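Local coordinates for ATP-dependent helicase FUN30 (Saccharomyces cerevisiae S288c, PDB 5GN1), which hydrolyses ATP to remodel nucleosomes in DNA end resection at double-strand breaks and in heterochromatin organization, this piece being the C-terminal part of its ATPase domain, at residues Q213-L218 / F229-G234; L206-F211 / R289-R294; E180-G185 / L222-Y227. One frame throughout, in Å; residues are numbered along the deposited sequence.

Interaction 1 of 3, residues Q213-L218 / F229-G234; sequences QVLDIL and FLRLDG
Arg231 reaches from strand 229-232 to Asp216 on helix 212-224, tying an outermost strand of the parallel sheet to a helix packed on it. This is the second RecA-like lobe of a SNF2-family ATPase, and the link is ionic at the edge of the guanidinium and apolar over its face. The charged part is a network of three residues. Arg231 turns its NH1/NH2 end to Asp216, and both nitrogens close on a single oxygen: NH1 lies 2.7 Å from Asp216 OD1, on the anti lone pair, and NH2 lies 3.0 Å from the same OD1. The carboxylate is tilted 32° from the guanidinium plane, although OD1 itself stays close to that plane. The NE side of the group is held by Asp233, a little further along its own segment: NE to Asp233 OD2 is 2.8 Å, and NH2 also bonds to that oxygen. Gripped along two edges, the guanidinium has little freedom to rotate. Its NH1 also pairs with Glu219, a third carboxylate that should favour the positive charge, while Asp233 OD1 is bonded to Ser235.

The apolar part is a lid on the guanidinium. Leu215 CB sits 3.5 Å above its plane, over the centre, with CB to Arg231 CZ at 3.6 Å. The arginine gets there with CG anti to its backbone N (chi1 164°) and the chain extended as far as NE, which carries the flat group across to the helix. The leucine branch goes on past the guanidinium toward the loop, where Leu215 CD1 comes to 4.3 Å from Asp233 CB.

Interaction 2 of 3, residues L206-F211 / R289-R294; sequences LIFSLF and RQAADR
Phe208 lays the face of its ring against Ala291, packing strand 205-209 of the RecA-like parallel sheet against the end of helix 285-292. The methyl stands almost exactly on the ring axis: Ala291 CB is 3.5 Å from the centroid of the Phe208 ring and 2° off its normal, a CH-pi contact over the face. All six ring carbons are therefore nearly equidistant from that methyl. The far end of the ring also reaches the helix backbone, with Phe208 CZ 3.3 Å from Ala291 O, an oxygen that already accepts the backbone N of Arg294.

Arg294 adds its aliphatic part to the same apolar patch. Its CG approaches Phe208 CZ obliquely at 4.0 Å, while CB meets Leu206 CD1, the two side chains crossing at an angle. Bends at chi2 and chi3 then turn the guanidinium back over its own helix, away from the strand. There NE and NH2 hold one carbonyl side-on, with Gln290 O near the guanidinium plane, and NH1 bonds to the backbone oxygen of Ile268. The straighter of the two bonds to that carbonyl runs from Arg294 NE to Gln290 O, 2.9 Å long with an N-H...O angle of 163°.

Interaction 3 of 3, residues E180-G185 / L222-Y227; sequences EWMQSG and LSTLDY
The hydroxyl of Thr224 accepts the indole N-H of Trp181, NE1 to OG1 2.8 Å. The bond is nearly straight, 171° at the hydrogen, and the oxygen lies 1° from the plane of the indole, so the ring presents its NE1 edge squarely to the hydroxyl. The same OG1 also has a weak bond to the carbonyl of Met220, one turn back in the helix. Trp181 is buried, and this bond satisfies its one polar side-chain atom.

The torsions explain the meeting. Trp181 carries its CG between the backbone N and the carbonyl carbon (chi1 47°), which swings the indole over to helix 212-224, where it also packs on Ile217, Met220 and Val221. Thr224 has OG1 beside its backbone N, with CG2 placed anti to that N, and the two branches divide the work: the hydroxyl serves the tryptophan and the methyl serves the methionine.

The segments are a short 3-10 turn, 180-182, leading into helix 185-200, and the C-terminal end of helix 212-224. The contact fastens the connection leading into helix 185-200 onto the C-terminal end of helix 212-224, within the RecA-like lobe. That second helix finishes in a Schellman motif, in which Asp226 takes a positive phi, while Ser184 caps the N-terminus of helix 185-200.

Met182 supplies the apolar half. Bent at both chi2 and chi3, it comes tip to tip with the threonine, SD 3.8 Å from Thr224 CG2. The terminal methyl runs on to the next residue and crosses Leu225 at an angle, with Met182 CE 3.8 Å from Leu225 CD2 and 3.9 Å from Leu225 CG.

Interactions 1 and 3 share helix 212-224, and interaction 2 lies on strand 205-209, just before it. Interaction 1 uses the helix's first half and interaction 3 its C-terminal end, their centres about 13 Å apart, with Phe229 packing on Leu222 and Ile217 on Trp181. The centre of interaction 2 is about 12 Å from that of interaction 1, and Val214 and Leu215 pack on Ser209. Interactions 2 and 3 do not touch, their centres lying about 20 Å apart. Along the chain, interaction 1 is nested within the loop closed by interaction 2, whereas interaction 3 crosses both. Interactions 1 and 2 attach helices to the one parallel sheet of the RecA-like lobe; interaction 3 adds segment 180-185 to helix 212-224.

Interaction 1 of 3, residues Q213-L218 / F229-G234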
ATOM      1  N   GLN A 213       4.548   0.608  -2.902  1.00 20.66           N
ATOM      2  CA  GLN A 213       4.120  -0.703  -3.396  1.00 19.09           C
ATOM      3  C   GLN A 213       2.633  -0.726  -3.725  1.00 18.92           C
ATOM      4  O   GLN A 213       2.200  -1.412  -4.665  1.00 17.48           O
ATOM      5  CB  GLN A 213       4.422  -1.779  -2.361  1.00 22.44           C
ATOM      6  CG  GLN A 213       5.880  -2.094  -2.108  1.00 27.12           C
ATOM      7  CD  GLN A 213       6.027  -3.031  -0.913  1.00 33.43           C
ATOM      8  OE1 GLN A 213       5.729  -2.658   0.228  1.00 37.85           O
ATOM      9  NE2 GLN A 213       6.468  -4.250  -1.171  1.00 32.94           N
ATOM     10  N   VAL A 214       1.826  -0.023  -2.930  1.00 15.43           N
ATOM     11  CA  VAL A 214       0.406   0.099  -3.252  1.00 16.10           C
ATOM     12  C   VAL A 214       0.210   0.896  -4.538  1.00 14.83           C
ATOM     13  O   VAL A 214      -0.611   0.523  -5.380  1.00 16.83           O
ATOM     14  CB  VAL A 214      -0.362   0.711  -2.065  1.00 16.28           C
ATOM     15  CG1 VAL A 214      -1.765   1.190  -2.497  1.00 20.13           C
ATOM     16  CG2 VAL A 214      -0.460  -0.304  -0.917  1.00 19.56           C
ATOM     17  N   LEU A 215       0.959   1.994  -4.718  1.00 17.52           N
ATOM     18  CA  LEU A 215       0.865   2.760  -5.966  1.00 17.31           C
ATOM     19  C   LEU A 215       1.179   1.893  -7.187  1.00 19.93           C
ATOM     20  O   LEU A 215       0.499   1.982  -8.222  1.00 17.93           O
ATOM     21  CB  LEU A 215       1.802   3.970  -5.915  1.00 18.00           C
ATOM     22  CG  LEU A 215       1.412   5.026  -4.863  1.00 21.02           C
ATOM     23  CD1 LEU A 215       2.355   6.201  -4.868  1.00 23.01           C
ATOM     24  CD2 LEU A 215      -0.031   5.508  -5.091  1.00 21.04           C
ATOM     25  N   ASP A 216       2.208   1.047  -7.087  1.00 16.88           N
ATOM     26  CA  ASP A 216       2.524   0.118  -8.171  1.00 17.42           C
ATOM     27  C   ASP A 216       1.345  -0.797  -8.475  1.00 16.96           C
ATOM     28  O   ASP A 216       1.021  -1.050  -9.646  1.00 20.74           O
ATOM     29  CB  ASP A 216       3.764  -0.718  -7.805  1.00 18.48           C
ATOM     30  CG  ASP A 216       5.014   0.134  -7.538  1.00 27.68           C
ATOM     31  OD1 ASP A 216       5.077   1.296  -7.999  1.00 27.83           O
ATOM     32  OD2 ASP A 216       5.957  -0.370  -6.882  1.00 25.96           O
ATOM     33  N   ILE A 217       0.698  -1.325  -7.439  1.00 16.78           N
ATOM     34  CA  ILE A 217      -0.433  -2.216  -7.683  1.00 18.20           C
ATOM     35  C   ILE A 217      -1.576  -1.450  -8.325  1.00 18.86           C
ATOM     36  O   ILE A 217      -2.259  -1.958  -9.225  1.00 16.84           O
ATOM     37  CB  ILE A 217      -0.888  -2.890  -6.378  1.00 17.83           C
ATOM     38  CG1 ILE A 217       0.201  -3.820  -5.847  1.00 21.44           C
ATOM     39  CG2 ILE A 217      -2.163  -3.671  -6.626  1.00 20.65           C
ATOM     40  CD1 ILE A 217      -0.058  -4.295  -4.407  1.00 16.78           C
ATOM     41  N   LEU A 218      -1.817  -0.227  -7.850  1.00 17.01           N
ATOM     42  CA  LEU A 218      -2.930   0.566  -8.366  1.00 19.18           C
ATOM     43  C   LEU A 218      -2.767   0.862  -9.842  1.00 19.06           C
ATOM     44  O   LEU A 218      -3.766   1.018 -10.549  1.00 20.78           O
ATOM     45  CB  LEU A 218      -3.063   1.873  -7.577  1.00 15.95           C
ATOM     46  CG  LEU A 218      -3.686   1.801  -6.189  1.00 26.39           C
ATOM     47  CD1 LEU A 218      -3.687   3.174  -5.519  1.00 19.50           C
ATOM     48  CD2 LEU A 218      -5.104   1.245  -6.275  1.00 24.81           C
ATOM     49  N   PHE A 229      -4.471   7.677 -15.857  1.00 21.16           N
ATOM     50  CA  PHE A 229      -3.969   8.214 -14.603  1.00 20.53           C
ATOM     51  C   PHE A 229      -2.573   8.779 -14.819  1.00 20.83           C
ATOM     52  O   PHE A 229      -1.900   8.468 -15.803  1.00 19.89           O
ATOM     53  CB  PHE A 229      -3.947   7.134 -13.502  1.00 19.81           C
ATOM     54  CG  PHE A 229      -2.935   6.044 -13.756  1.00 20.91           C
ATOM     55  CD1 PHE A 229      -3.268   4.940 -14.532  1.00 23.29           C
ATOM     56  CD2 PHE A 229      -1.647   6.145 -13.246  1.00 19.80           C
ATOM     57  CE1 PHE A 229      -2.335   3.959 -14.802  1.00 22.65           C
ATOM     58  CE2 PHE A 229      -0.701   5.162 -13.500  1.00 22.58           C
ATOM     59  CZ  PHE A 229      -1.041   4.072 -14.288  1.00 20.42           C
ATOM     60  N   LEU A 230      -2.148   9.628 -13.886  1.00 16.61           N
ATOM     61  CA  LEU A 230      -0.767  10.068 -13.749  1.00 17.64           C
ATOM     62  C   LEU A 230      -0.305   9.759 -12.337  1.00 22.76           C
ATOM     63  O   LEU A 230      -1.120   9.505 -11.438  1.00 19.42           O
ATOM     64  CB  LEU A 230      -0.614  11.570 -14.027  1.00 22.73           C
ATOM     65  CG  LEU A 230      -1.042  12.033 -15.421  1.00 20.84           C
ATOM     66  CD1 LEU A 230      -1.435  13.516 -15.391  1.00 24.15           C
ATOM     67  CD2 LEU A 230       0.070  11.779 -16.446  1.00 25.03           C
ATOM     68  N   ARG A 231       1.010   9.803 -12.141  1.00 17.29           N
ATOM     69  CA  ARG A 231       1.590   9.440 -10.856  1.00 21.43           C
ATOM     70  C   ARG A 231       2.721  10.385 -10.484  1.00 18.86           C
ATOM     71  O   ARG A 231       3.513  10.782 -11.339  1.00 22.26           O
ATOM     72  CB  ARG A 231       2.105   7.994 -10.887  1.00 21.47           C
ATOM     73  CG  ARG A 231       3.057   7.638  -9.750  1.00 21.84           C
ATOM     74  CD  ARG A 231       3.314   6.145  -9.728  1.00 24.96           C
ATOM     75  NE  ARG A 231       4.172   5.743  -8.617  1.00 24.06           N
ATOM     76  CZ  ARG A 231       4.403   4.473  -8.291  1.00 22.59           C
ATOM     77  NH1 ARG A 231       3.830   3.507  -8.995  1.00 20.20           N
ATOM     78  NH2 ARG A 231       5.209   4.173  -7.281  1.00 23.48           N
ATOM     79  N   LEU A 232       2.790  10.737  -9.199  1.00 16.49           N
ATOM     80  CA  LEU A 232       3.827  11.611  -8.666  1.00 22.26           C
ATOM     81  C   LEU A 232       4.107  11.174  -7.239  1.00 24.17           C
ATOM     82  O   LEU A 232       3.205  11.218  -6.394  1.00 24.70           O
ATOM     83  CB  LEU A 232       3.402  13.096  -8.706  1.00 21.82           C
ATOM     84  CG  LEU A 232       4.418  14.209  -8.373  1.00 23.87           C
ATOM     85  CD1 LEU A 232       3.864  15.544  -8.825  1.00 28.11           C
ATOM     86  CD2 LEU A 232       4.783  14.293  -6.884  1.00 23.52           C
ATOM     87  N   ASP A 233       5.346  10.775  -6.960  1.00 19.98           N
ATOM     88  CA  ASP A 233       5.701  10.325  -5.620  1.00 22.26           C
ATOM     89  C   ASP A 233       7.047  10.938  -5.243  1.00 27.47           C
ATOM     90  O   ASP A 233       7.565  11.828  -5.924  1.00 24.18           O
ATOM     91  CB  ASP A 233       5.679   8.787  -5.545  1.00 22.35           C
ATOM     92  CG  ASP A 233       6.577   8.109  -6.583  1.00 26.10           C
ATOM     93  OD1 ASP A 233       7.664   8.626  -6.885  1.00 28.93           O
ATOM     94  OD2 ASP A 233       6.190   7.044  -7.109  1.00 27.99           O
ATOM     95  N   GLY A 234       7.624  10.465  -4.139  1.00 23.84           N
ATOM     96  CA  GLY A 234       8.891  11.021  -3.695  1.00 27.80           C
ATOM     97  C   GLY A 234      10.069  10.701  -4.590  1.00 26.65           C
ATOM     98  O   GLY A 234      11.124  11.332  -4.450  1.00 33.29           O
TER

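Interaction 2 of 3, residues L206-F211 / R289-R294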
ATOM      1  N   LEU A 206      -7.834  12.664  -6.660  1.00 17.15           N
ATOM      2  CA  LEU A 206      -6.487  12.332  -6.192  1.00 18.25           C
ATOM      3  C   LEU A 206      -6.551  11.101  -5.296  1.00 17.71           C
ATOM      4  O   LEU A 206      -7.398  11.030  -4.402  1.00 16.26           O
ATOM      5  CB  LEU A 206      -5.870  13.483  -5.400  1.00 17.82           C
ATOM      6  CG  LEU A 206      -6.013  14.881  -6.002  1.00 15.65           C
ATOM      7  CD1 LEU A 206      -5.372  15.923  -5.087  1.00 15.75           C
ATOM      8  CD2 LEU A 206      -5.406  14.884  -7.400  1.00 13.05           C
ATOM      9  N   ILE A 207      -5.658  10.140  -5.525  1.00 17.20           N
ATOM     10  CA  ILE A 207      -5.542   8.958  -4.665  1.00 14.17           C
ATOM     11  C   ILE A 207      -4.175   8.997  -3.987  1.00 18.88           C
ATOM     12  O   ILE A 207      -3.145   9.066  -4.669  1.00 16.00           O
ATOM     13  CB  ILE A 207      -5.728   7.650  -5.444  1.00 15.11           C
ATOM     14  CG1 ILE A 207      -7.012   7.713  -6.271  1.00 14.38           C
ATOM     15  CG2 ILE A 207      -5.791   6.457  -4.461  1.00 15.68           C
ATOM     16  CD1 ILE A 207      -7.273   6.475  -7.116  1.00 15.87           C
ATOM     17  N   PHE A 208      -4.165   8.957  -2.650  1.00 16.09           N
ATOM     18  CA  PHE A 208      -2.937   9.008  -1.860  1.00 19.14           C
ATOM     19  C   PHE A 208      -2.683   7.682  -1.151  1.00 21.60           C
ATOM     20  O   PHE A 208      -3.615   7.070  -0.618  1.00 18.22           O
ATOM     21  CB  PHE A 208      -3.013  10.108  -0.795  1.00 16.46           C
ATOM     22  CG  PHE A 208      -2.943  11.483  -1.345  1.00 15.93           C
ATOM     23  CD1 PHE A 208      -1.721  12.063  -1.620  1.00 17.13           C
ATOM     24  CD2 PHE A 208      -4.106  12.211  -1.572  1.00 19.90           C
ATOM     25  CE1 PHE A 208      -1.652  13.354  -2.135  1.00 21.91           C
ATOM     26  CE2 PHE A 208      -4.048  13.501  -2.073  1.00 20.06           C
ATOM     27  CZ  PHE A 208      -2.822  14.074  -2.354  1.00 22.09           C
ATOM     28  N   SER A 209      -1.413   7.262  -1.101  1.00 19.86           N
ATOM     29  CA  SER A 209      -1.020   6.109  -0.299  1.00 19.75           C
ATOM     30  C   SER A 209       0.332   6.358   0.351  1.00 21.42           C
ATOM     31  O   SER A 209       1.205   7.012  -0.226  1.00 19.95           O
ATOM     32  CB  SER A 209      -0.934   4.811  -1.125  1.00 19.97           C
ATOM     33  OG  SER A 209      -0.523   3.732  -0.294  1.00 24.50           O
ATOM     34  N   LEU A 210       0.501   5.813   1.555  1.00 22.54           N
ATOM     35  CA  LEU A 210       1.794   5.858   2.227  1.00 28.18           C
ATOM     36  C   LEU A 210       2.758   4.811   1.698  1.00 25.98           C
ATOM     37  O   LEU A 210       3.929   4.814   2.095  1.00 24.53           O
ATOM     38  CB  LEU A 210       1.623   5.673   3.742  1.00 22.87           C
ATOM     39  CG  LEU A 210       1.253   6.939   4.522  1.00 28.51           C
ATOM     40  CD1 LEU A 210       0.900   6.611   5.963  1.00 33.49           C
ATOM     41  CD2 LEU A 210       2.390   7.950   4.473  1.00 26.45           C
ATOM     42  N   PHE A 211       2.304   3.936   0.805  1.00 21.51           N
ATOM     43  CA  PHE A 211       3.080   2.795   0.334  1.00 22.75           C
ATOM     44  C   PHE A 211       3.275   2.928  -1.167  1.00 19.73           C
ATOM     45  O   PHE A 211       2.296   2.896  -1.923  1.00 17.62           O
ATOM     46  CB  PHE A 211       2.365   1.475   0.650  1.00 22.45           C
ATOM     47  CG  PHE A 211       2.236   1.177   2.115  1.00 27.14           C
ATOM     48  CD1 PHE A 211       1.127   1.602   2.832  1.00 24.31           C
ATOM     49  CD2 PHE A 211       3.218   0.444   2.777  1.00 30.28           C
ATOM     50  CE1 PHE A 211       1.005   1.318   4.194  1.00 28.52           C
ATOM     51  CE2 PHE A 211       3.103   0.146   4.132  1.00 33.64           C
ATOM     52  CZ  PHE A 211       1.998   0.585   4.843  1.00 34.84           C
ATOM     53  N   ARG A 289      -4.290  15.565   6.035  1.00 28.66           N
ATOM     54  CA  ARG A 289      -4.898  16.863   5.848  1.00 29.61           C
ATOM     55  C   ARG A 289      -4.068  17.601   4.795  1.00 23.50           C
ATOM     56  O   ARG A 289      -4.605  18.190   3.911  1.00 26.35           O
ATOM     57  CB  ARG A 289      -5.015  17.640   7.154  1.00 33.62           C
ATOM     58  CG  ARG A 289      -6.145  17.158   8.048  1.00 42.62           C
ATOM     59  CD  ARG A 289      -6.181  17.752   9.456  1.00 45.82           C
ATOM     60  NE  ARG A 289      -6.871  16.843  10.371  1.00 49.08           N
ATOM     61  CZ  ARG A 289      -7.085  17.057  11.663  1.00 51.07           C
ATOM     62  NH1 ARG A 289      -6.682  18.166  12.239  1.00 47.85           N
ATOM     63  NH2 ARG A 289      -7.694  16.141  12.379  1.00 46.15           N
ATOM     64  N   GLN A 290      -2.764  17.537   4.908  1.00 24.55           N
ATOM     65  CA  GLN A 290      -1.868  18.135   3.921  1.00 28.73           C
ATOM     66  C   GLN A 290      -2.112  17.564   2.529  1.00 26.79           C
ATOM     67  O   GLN A 290      -2.112  18.306   1.544  1.00 27.40           O
ATOM     68  CB  GLN A 290      -0.409  17.923   4.323  1.00 30.23           C
ATOM     69  CG  GLN A 290       0.113  18.938   5.338  1.00 33.59           C
ATOM     70  CD  GLN A 290       0.233  20.327   4.741  1.00 42.87           C
ATOM     71  OE1 GLN A 290      -0.765  21.025   4.543  1.00 43.65           O
ATOM     72  NE2 GLN A 290       1.456  20.724   4.426  1.00 42.29           N
ATOM     73  N   ALA A 291      -2.294  16.246   2.431  1.00 23.07           N
ATOM     74  CA  ALA A 291      -2.629  15.619   1.160  1.00 23.65           C
ATOM     75  C   ALA A 291      -3.949  16.151   0.614  1.00 24.23           C
ATOM     76  O   ALA A 291      -4.032  16.562  -0.547  1.00 22.61           O
ATOM     77  CB  ALA A 291      -2.679  14.098   1.333  1.00 24.33           C
ATOM     78  N   ALA A 292      -4.991  16.173   1.447  1.00 21.14           N
ATOM     79  CA  ALA A 292      -6.286  16.675   1.003  1.00 25.47           C
ATOM     80  C   ALA A 292      -6.216  18.134   0.566  1.00 24.68           C
ATOM     81  O   ALA A 292      -6.921  18.537  -0.370  1.00 22.76           O
ATOM     82  CB  ALA A 292      -7.324  16.491   2.111  1.00 23.88           C
ATOM     83  N   ASP A 293      -5.357  18.932   1.194  1.00 23.41           N
ATOM     84  CA  ASP A 293      -5.212  20.333   0.820  1.00 24.19           C
ATOM     85  C   ASP A 293      -4.454  20.546  -0.493  1.00 23.11           C
ATOM     86  O   ASP A 293      -4.260  21.700  -0.883  1.00 24.73           O
ATOM     87  CB  ASP A 293      -4.520  21.115   1.941  1.00 25.87           C
ATOM     88  CG  ASP A 293      -5.405  21.283   3.174  1.00 33.44           C
ATOM     89  OD1 ASP A 293      -6.623  20.985   3.109  1.00 34.26           O
ATOM     90  OD2 ASP A 293      -4.876  21.739   4.212  1.00 42.02           O
ATOM     91  N   ARG A 294      -3.998  19.490  -1.182  1.00 24.65           N
ATOM     92  CA  ARG A 294      -3.556  19.686  -2.566  1.00 20.97           C
ATOM     93  C   ARG A 294      -4.734  20.077  -3.449  1.00 18.32           C
ATOM     94  O   ARG A 294      -4.565  20.819  -4.419  1.00 20.72           O
ATOM     95  CB  ARG A 294      -2.877  18.423  -3.126  1.00 19.76           C
ATOM     96  CG  ARG A 294      -1.625  17.934  -2.369  1.00 23.86           C
ATOM     97  CD  ARG A 294      -0.665  19.074  -2.052  1.00 25.15           C
ATOM     98  NE  ARG A 294      -0.913  19.627  -0.720  1.00 25.78           N
ATOM     99  CZ  ARG A 294      -0.503  20.822  -0.320  1.00 29.74           C
ATOM    100  NH1 ARG A 294       0.150  21.614  -1.168  1.00 29.27           N
ATOM    101  NH2 ARG A 294      -0.765  21.232   0.917  1.00 28.26           N
TER

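Interaction 3 of 3, residues E180-G185 / L222-Y227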
ATOM      1  N   GLU A 180      -5.310 -10.740 -10.590  1.00 22.29           N
ATOM      2  CA  GLU A 180      -5.112 -10.911  -9.154  1.00 23.39           C
ATOM      3  C   GLU A 180      -4.973  -9.570  -8.435  1.00 20.76           C
ATOM      4  O   GLU A 180      -5.273  -9.473  -7.241  1.00 23.42           O
ATOM      5  CB  GLU A 180      -3.876 -11.784  -8.897  1.00 24.10           C
ATOM      6  CG  GLU A 180      -4.023 -13.259  -9.291  1.00 24.75           C
ATOM      7  CD  GLU A 180      -3.617 -13.559 -10.731  1.00 31.14           C
ATOM      8  OE1 GLU A 180      -3.604 -12.637 -11.583  1.00 24.99           O
ATOM      9  OE2 GLU A 180      -3.298 -14.738 -11.009  1.00 29.53           O
ATOM     10  N   TRP A 181      -4.520  -8.532  -9.139  1.00 22.48           N
ATOM     11  CA  TRP A 181      -4.412  -7.202  -8.544  1.00 23.14           C
ATOM     12  C   TRP A 181      -5.769  -6.593  -8.212  1.00 23.21           C
ATOM     13  O   TRP A 181      -5.821  -5.650  -7.414  1.00 21.43           O
ATOM     14  CB  TRP A 181      -3.636  -6.275  -9.473  1.00 22.78           C
ATOM     15  CG  TRP A 181      -4.084  -6.336 -10.903  1.00 22.92           C
ATOM     16  CD1 TRP A 181      -5.011  -5.530 -11.513  1.00 21.69           C
ATOM     17  CD2 TRP A 181      -3.612  -7.242 -11.909  1.00 24.16           C
ATOM     18  NE1 TRP A 181      -5.142  -5.880 -12.840  1.00 22.93           N
ATOM     19  CE2 TRP A 181      -4.305  -6.937 -13.105  1.00 24.24           C
ATOM     20  CE3 TRP A 181      -2.685  -8.295 -11.911  1.00 21.80           C
ATOM     21  CZ2 TRP A 181      -4.088  -7.646 -14.305  1.00 29.47           C
ATOM     22  CZ3 TRP A 181      -2.472  -9.000 -13.095  1.00 25.34           C
ATOM     23  CH2 TRP A 181      -3.170  -8.668 -14.280  1.00 25.34           C
ATOM     24  N   MET A 182      -6.863  -7.098  -8.798  1.00 21.25           N
ATOM     25  CA  MET A 182      -8.202  -6.641  -8.430  1.00 24.27           C
ATOM     26  C   MET A 182      -8.721  -7.281  -7.149  1.00 24.18           C
ATOM     27  O   MET A 182      -9.697  -6.774  -6.587  1.00 25.22           O
ATOM     28  CB  MET A 182      -9.215  -6.926  -9.553  1.00 25.99           C
ATOM     29  CG  MET A 182      -8.789  -6.449 -10.916  1.00 24.80           C
ATOM     30  SD  MET A 182      -8.547  -4.666 -10.917  1.00 25.22           S
ATOM     31  CE  MET A 182     -10.241  -4.077 -10.850  1.00 24.92           C
ATOM     32  N   GLN A 183      -8.104  -8.366  -6.671  1.00 26.58           N
ATOM     33  CA  GLN A 183      -8.674  -9.155  -5.572  1.00 28.33           C
ATOM     34  C   GLN A 183      -8.210  -8.617  -4.219  1.00 25.89           C
ATOM     35  O   GLN A 183      -7.302  -9.144  -3.571  1.00 26.59           O
ATOM     36  CB  GLN A 183      -8.320 -10.624  -5.730  1.00 27.52           C
ATOM     37  CG  GLN A 183      -8.945 -11.275  -6.944  1.00 33.80           C
ATOM     38  CD  GLN A 183      -8.521 -12.725  -7.059  1.00 41.68           C
ATOM     39  OE1 GLN A 183      -8.801 -13.539  -6.174  1.00 49.54           O
ATOM     40  NE2 GLN A 183      -7.835 -13.056  -8.143  1.00 38.57           N
ATOM     41  N   SER A 184      -8.890  -7.565  -3.775  1.00 20.00           N
ATOM     42  CA  SER A 184      -8.705  -6.988  -2.454  1.00 21.54           C
ATOM     43  C   SER A 184      -9.987  -6.261  -2.088  1.00 24.67           C
ATOM     44  O   SER A 184     -10.646  -5.691  -2.955  1.00 25.10           O
ATOM     45  CB  SER A 184      -7.519  -6.019  -2.421  1.00 22.61           C
ATOM     46  OG  SER A 184      -7.598  -5.148  -1.311  1.00 21.72           O
ATOM     47  N   GLY A 185     -10.334  -6.279  -0.795  1.00 25.16           N
ATOM     48  CA  GLY A 185     -11.516  -5.555  -0.352  1.00 27.16           C
ATOM     49  C   GLY A 185     -11.394  -4.052  -0.533  1.00 26.42           C
ATOM     50  O   GLY A 185     -12.391  -3.360  -0.762  1.00 23.02           O
ATOM     51  N   LEU A 222      -5.927   0.419 -12.228  1.00 22.35           N
ATOM     52  CA  LEU A 222      -6.550   1.491 -13.001  1.00 20.53           C
ATOM     53  C   LEU A 222      -6.560   1.161 -14.490  1.00 24.94           C
ATOM     54  O   LEU A 222      -7.534   1.477 -15.187  1.00 22.84           O
ATOM     55  CB  LEU A 222      -5.850   2.830 -12.716  1.00 19.63           C
ATOM     56  CG  LEU A 222      -5.965   3.288 -11.245  1.00 17.53           C
ATOM     57  CD1 LEU A 222      -5.289   4.637 -10.973  1.00 18.31           C
ATOM     58  CD2 LEU A 222      -7.430   3.327 -10.794  1.00 21.80           C
ATOM     59  N   SER A 223      -5.514   0.481 -14.979  1.00 21.32           N
ATOM     60  CA  SER A 223      -5.480   0.041 -16.369  1.00 22.11           C
ATOM     61  C   SER A 223      -6.572  -0.980 -16.650  1.00 27.62           C
ATOM     62  O   SER A 223      -7.252  -0.904 -17.681  1.00 24.57           O
ATOM     63  CB  SER A 223      -4.103  -0.541 -16.699  1.00 30.38           C
ATOM     64  OG  SER A 223      -4.063  -1.054 -18.024  1.00 35.26           O
ATOM     65  N   THR A 224      -6.754  -1.948 -15.743  1.00 22.27           N
ATOM     66  CA  THR A 224      -7.858  -2.888 -15.888  1.00 26.32           C
ATOM     67  C   THR A 224      -9.193  -2.159 -15.939  1.00 24.96           C
ATOM     68  O   THR A 224     -10.087  -2.547 -16.695  1.00 24.57           O
ATOM     69  CB  THR A 224      -7.845  -3.906 -14.743  1.00 26.53           C
ATOM     70  OG1 THR A 224      -6.753  -4.813 -14.917  1.00 25.23           O
ATOM     71  CG2 THR A 224      -9.159  -4.706 -14.678  1.00 26.87           C
ATOM     72  N   LEU A 225      -9.346  -1.089 -15.149  1.00 21.47           N
ATOM     73  CA  LEU A 225     -10.615  -0.372 -15.070  1.00 26.21           C
ATOM     74  C   LEU A 225     -10.767   0.658 -16.184  1.00 26.70           C
ATOM     75  O   LEU A 225     -11.791   1.351 -16.234  1.00 23.96           O
ATOM     76  CB  LEU A 225     -10.758   0.316 -13.701  1.00 23.61           C
ATOM     77  CG  LEU A 225     -10.945  -0.567 -12.451  1.00 23.12           C
ATOM     78  CD1 LEU A 225     -10.849   0.265 -11.168  1.00 18.96           C
ATOM     79  CD2 LEU A 225     -12.282  -1.344 -12.482  1.00 23.77           C
ATOM     80  N   ASP A 226      -9.757   0.777 -17.046  1.00 23.68           N
ATOM     81  CA  ASP A 226      -9.773   1.658 -18.209  1.00 31.23           C
ATOM     82  C   ASP A 226      -9.841   3.135 -17.815  1.00 30.35           C
ATOM     83  O   ASP A 226     -10.418   3.952 -18.537  1.00 26.95           O
ATOM     84  CB  ASP A 226     -10.927   1.294 -19.156  1.00 33.30           C
ATOM     85  CG  ASP A 226     -10.715   1.821 -20.563  1.00 40.61           C
ATOM     86  OD1 ASP A 226      -9.539   1.941 -20.982  1.00 42.65           O
ATOM     87  OD2 ASP A 226     -11.725   2.122 -21.243  1.00 47.82           O
ATOM     88  N   TYR A 227      -9.244   3.497 -16.681  1.00 24.95           N
ATOM     89  CA  TYR A 227      -9.110   4.894 -16.272  1.00 24.05           C
ATOM     90  C   TYR A 227      -7.678   5.351 -16.517  1.00 26.23           C
ATOM     91  O   TYR A 227      -6.741   4.775 -15.951  1.00 27.28           O
ATOM     92  CB  TYR A 227      -9.449   5.079 -14.793  1.00 22.51           C
ATOM     93  CG  TYR A 227     -10.864   4.749 -14.361  1.00 22.77           C
ATOM     94  CD1 TYR A 227     -11.968   5.176 -15.083  1.00 23.30           C
ATOM     95  CD2 TYR A 227     -11.088   4.033 -13.192  1.00 22.14           C
ATOM     96  CE1 TYR A 227     -13.270   4.873 -14.653  1.00 23.36           C
ATOM     97  CE2 TYR A 227     -12.363   3.742 -12.757  1.00 23.90           C
ATOM     98  CZ  TYR A 227     -13.452   4.153 -13.490  1.00 24.19           C
ATOM     99  OH  TYR A 227     -14.713   3.824 -13.023  1.00 24.08           O
TER